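Local coordinates for DNA polymerase sliding clamp 3 (PDB 3AIZ), which serves as a subunit of the ring-shaped sliding clamp that encircles DNA and tethers DNA polymerase and other processing proteins to it during high-speed replication, at residues C[67-72]-C[95-100]. Numbering follows the deposited sequence.
Sequences VGVKLE and QNIKVT
Val67 and Val69 face Ile97 across the gap between two sheets, and these three branched side chains carry most of the contact. From each valine the branch that does the touching is CG2: a chi1 of 44° in Val67 and 60° in Val69 puts CG1 between the backbone N and the carbonyl carbon, which leaves CG2 anti to N and pointing at the other segment. In Val67 this methyl has two neighbours: CG2 lies 4.1 Å from CB of Ile97, at the root of that side chain, and 3.7 Å from the backbone O of Gln95, an apolar atom against a carbonyl rather than a hydrogen bond. Val69, two residues on and on the same face of its strand, sends its CG2 to CG2 of Ile97 at 4.2 Å, methyl against methyl. Ile97 thus meets one valine with its branch point and the other with its short branch. Its axis runs at about a right angle to both valine side chains, so the groups meet across one another rather than lying alongside. The separation of 7.0 Å between CA of Val67 and CA of Gln95 is too wide for strand pairing, and no hydrogen bond joins the two segments. Their 149 Å² of shared buried surface, summed over both sides, therefore reflects side-chain packing between sheets.

Gln95, which is exposed, touches with its backbone O, not its side chain. Phe111 of strand 106-111 touches both Val69 and Ile97, and Val67 also packs on Leu27 and Phe29 of strand 24-29. The contact thus joins strand 65-70, just ahead of helix 71-78 and outermost within this chain in the long sheet that continues into the C-terminal half, to strand 97-102, held between strands 86-91 and 106-111 in the five-stranded sheet of the N-terminal domain.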
ATOM      1  N   VAL C  67      45.044  10.697 -13.277  1.00 40.60           N
ATOM      2  CA  VAL C  67      44.434  11.713 -12.432  1.00 42.86           C
ATOM      3  C   VAL C  67      43.469  11.082 -11.437  1.00 40.21           C
ATOM      4  O   VAL C  67      42.408  10.585 -11.812  1.00 44.74           O
ATOM      5  CB  VAL C  67      43.708  12.792 -13.265  1.00 42.50           C
ATOM      6  CG1 VAL C  67      42.896  12.154 -14.380  1.00 45.10           C
ATOM      7  CG2 VAL C  67      42.828  13.652 -12.371  1.00 45.35           C
ATOM      8  N   GLY C  68      43.851  11.092 -10.165  1.00 41.32           N
ATOM      9  CA  GLY C  68      43.003  10.558  -9.117  1.00 43.33           C
ATOM     10  C   GLY C  68      41.986  11.584  -8.661  1.00 39.68           C
ATOM     11  O   GLY C  68      42.217  12.786  -8.771  1.00 41.01           O
ATOM     12  N   VAL C  69      40.858  11.109  -8.145  1.00 39.11           N
ATOM     13  CA  VAL C  69      39.805  12.000  -7.678  1.00 44.21           C
ATOM     14  C   VAL C  69      38.875  11.293  -6.699  1.00 41.03           C
ATOM     15  O   VAL C  69      38.544  10.123  -6.881  1.00 44.53           O
ATOM     16  CB  VAL C  69      38.979  12.557  -8.856  1.00 44.56           C
ATOM     17  CG1 VAL C  69      38.332  11.422  -9.639  1.00 38.49           C
ATOM     18  CG2 VAL C  69      37.929  13.536  -8.357  1.00 45.73           C
ATOM     19  N   LYS C  70      38.463  12.005  -5.653  1.00 41.36           N
ATOM     20  CA  LYS C  70      37.505  11.466  -4.697  1.00 43.14           C
ATOM     21  C   LYS C  70      36.235  11.051  -5.434  1.00 43.38           C
ATOM     22  O   LYS C  70      35.563  11.880  -6.045  1.00 44.22           O
ATOM     23  CB  LYS C  70      37.180  12.499  -3.618  1.00 43.80           C
ATOM     24  CG  LYS C  70      36.217  12.000  -2.552  1.00 45.85           C
ATOM     25  CD  LYS C  70      35.833  13.109  -1.585  1.00 48.31           C
ATOM     26  CE  LYS C  70      34.828  12.617  -0.554  1.00 55.55           C
ATOM     27  NZ  LYS C  70      34.338  13.719   0.321  1.00 59.69           N
ATOM     28  N   LEU C  71      35.911   9.764  -5.371  1.00 39.19           N
ATOM     29  CA  LEU C  71      34.817   9.209  -6.161  1.00 39.09           C
ATOM     30  C   LEU C  71      33.448   9.794  -5.807  1.00 39.04           C
ATOM     31  O   LEU C  71      32.590   9.939  -6.674  1.00 37.96           O
ATOM     32  CB  LEU C  71      34.794   7.684  -6.037  1.00 38.34           C
ATOM     33  CG  LEU C  71      33.912   6.930  -7.033  1.00 37.84           C
ATOM     34  CD1 LEU C  71      34.322   7.247  -8.460  1.00 34.64           C
ATOM     35  CD2 LEU C  71      33.985   5.437  -6.775  1.00 40.10           C
ATOM     36  N   GLU C  72      33.246  10.127  -4.535  1.00 40.03           N
ATOM     37  CA  GLU C  72      31.957  10.645  -4.083  1.00 46.38           C
ATOM     38  C   GLU C  72      31.577  11.952  -4.781  1.00 46.32           C
ATOM     39  O   GLU C  72      30.458  12.103  -5.273  1.00 41.78           O
ATOM     40  CB  GLU C  72      31.954  10.845  -2.566  1.00 49.71           C
ATOM     41  CG  GLU C  72      30.634  11.371  -2.022  1.00 54.61           C
ATOM     42  CD  GLU C  72      30.708  11.729  -0.549  1.00 67.05           C
ATOM     43  OE1 GLU C  72      31.724  11.393   0.097  1.00 66.13           O
ATOM     44  OE2 GLU C  72      29.749  12.348  -0.039  1.00 70.93           O
ATOM     45  N   GLN C  95      46.341  19.855 -13.500  1.00 72.20           N
ATOM     46  CA  GLN C  95      46.107  18.444 -13.214  1.00 72.44           C
ATOM     47  C   GLN C  95      44.677  18.178 -12.744  1.00 67.46           C
ATOM     48  O   GLN C  95      44.226  17.034 -12.723  1.00 66.81           O
ATOM     49  CB  GLN C  95      47.123  17.922 -12.192  1.00 73.23           C
ATOM     50  CG  GLN C  95      48.563  17.946 -12.687  1.00 70.63           C
ATOM     51  CD  GLN C  95      49.559  17.540 -11.617  1.00 65.80           C
ATOM     52  OE1 GLN C  95      49.287  17.656 -10.421  1.00 61.35           O
ATOM     53  NE2 GLN C  95      50.724  17.062 -12.044  1.00 59.27           N
ATOM     54  N   ASN C  96      43.968  19.241 -12.378  1.00 64.53           N
ATOM     55  CA  ASN C  96      42.585  19.124 -11.931  1.00 56.82           C
ATOM     56  C   ASN C  96      41.667  18.591 -13.027  1.00 55.38           C
ATOM     57  O   ASN C  96      41.741  19.020 -14.177  1.00 57.42           O
ATOM     58  CB  ASN C  96      42.071  20.472 -11.423  1.00 60.27           C
ATOM     59  CG  ASN C  96      42.813  20.949 -10.189  1.00 66.39           C
ATOM     60  OD1 ASN C  96      42.789  22.135  -9.857  1.00 67.65           O
ATOM     61  ND2 ASN C  96      43.480  20.024  -9.506  1.00 61.31           N
ATOM     62  N   ILE C  97      40.800  17.654 -12.659  1.00 47.37           N
ATOM     63  CA  ILE C  97      39.872  17.052 -13.608  1.00 44.89           C
ATOM     64  C   ILE C  97      38.675  17.970 -13.869  1.00 46.92           C
ATOM     65  O   ILE C  97      38.149  18.599 -12.950  1.00 43.05           O
ATOM     66  CB  ILE C  97      39.383  15.673 -13.109  1.00 43.95           C
ATOM     67  CG1 ILE C  97      38.563  14.963 -14.188  1.00 42.86           C
ATOM     68  CG2 ILE C  97      38.585  15.816 -11.822  1.00 48.86           C
ATOM     69  CD1 ILE C  97      39.378  14.528 -15.385  1.00 47.26           C
ATOM     70  N   LYS C  98      38.258  18.050 -15.129  1.00 46.22           N
ATOM     71  CA  LYS C  98      37.112  18.868 -15.516  1.00 39.99           C
ATOM     72  C   LYS C  98      35.977  18.018 -16.071  1.00 42.88           C
ATOM     73  O   LYS C  98      36.160  17.271 -17.032  1.00 46.23           O
ATOM     74  CB  LYS C  98      37.516  19.914 -16.557  1.00 42.13           C
ATOM     75  CG  LYS C  98      38.085  21.196 -15.980  1.00 52.05           C
ATOM     76  CD  LYS C  98      38.272  22.245 -17.067  1.00 56.09           C
ATOM     77  CE  LYS C  98      38.752  23.567 -16.489  1.00 63.20           C
ATOM     78  NZ  LYS C  98      39.031  24.574 -17.552  1.00 65.79           N
ATOM     79  N   VAL C  99      34.800  18.137 -15.465  1.00 40.60           N
ATOM     80  CA  VAL C  99      33.617  17.440 -15.948  1.00 37.29           C
ATOM     81  C   VAL C  99      32.632  18.453 -16.517  1.00 37.30           C
ATOM     82  O   VAL C  99      32.145  19.328 -15.800  1.00 33.99           O
ATOM     83  CB  VAL C  99      32.933  16.641 -14.825  1.00 35.29           C
ATOM     84  CG1 VAL C  99      31.856  15.737 -15.399  1.00 35.09           C
ATOM     85  CG2 VAL C  99      33.957  15.824 -14.060  1.00 40.66           C
ATOM     86  N   THR C 100      32.343  18.337 -17.809  1.00 36.34           N
ATOM     87  CA  THR C 100      31.446  19.273 -18.472  1.00 37.22           C
ATOM     88  C   THR C 100      30.186  18.584 -18.980  1.00 40.68           C
ATOM     89  O   THR C 100      30.224  17.864 -19.977  1.00 43.89           O
ATOM     90  CB  THR C 100      32.137  19.977 -19.651  1.00 40.36           C
ATOM     91  OG1 THR C 100      33.305  20.660 -19.183  1.00 45.36           O
ATOM     92  CG2 THR C 100      31.194  20.977 -20.301  1.00 35.04           C
TER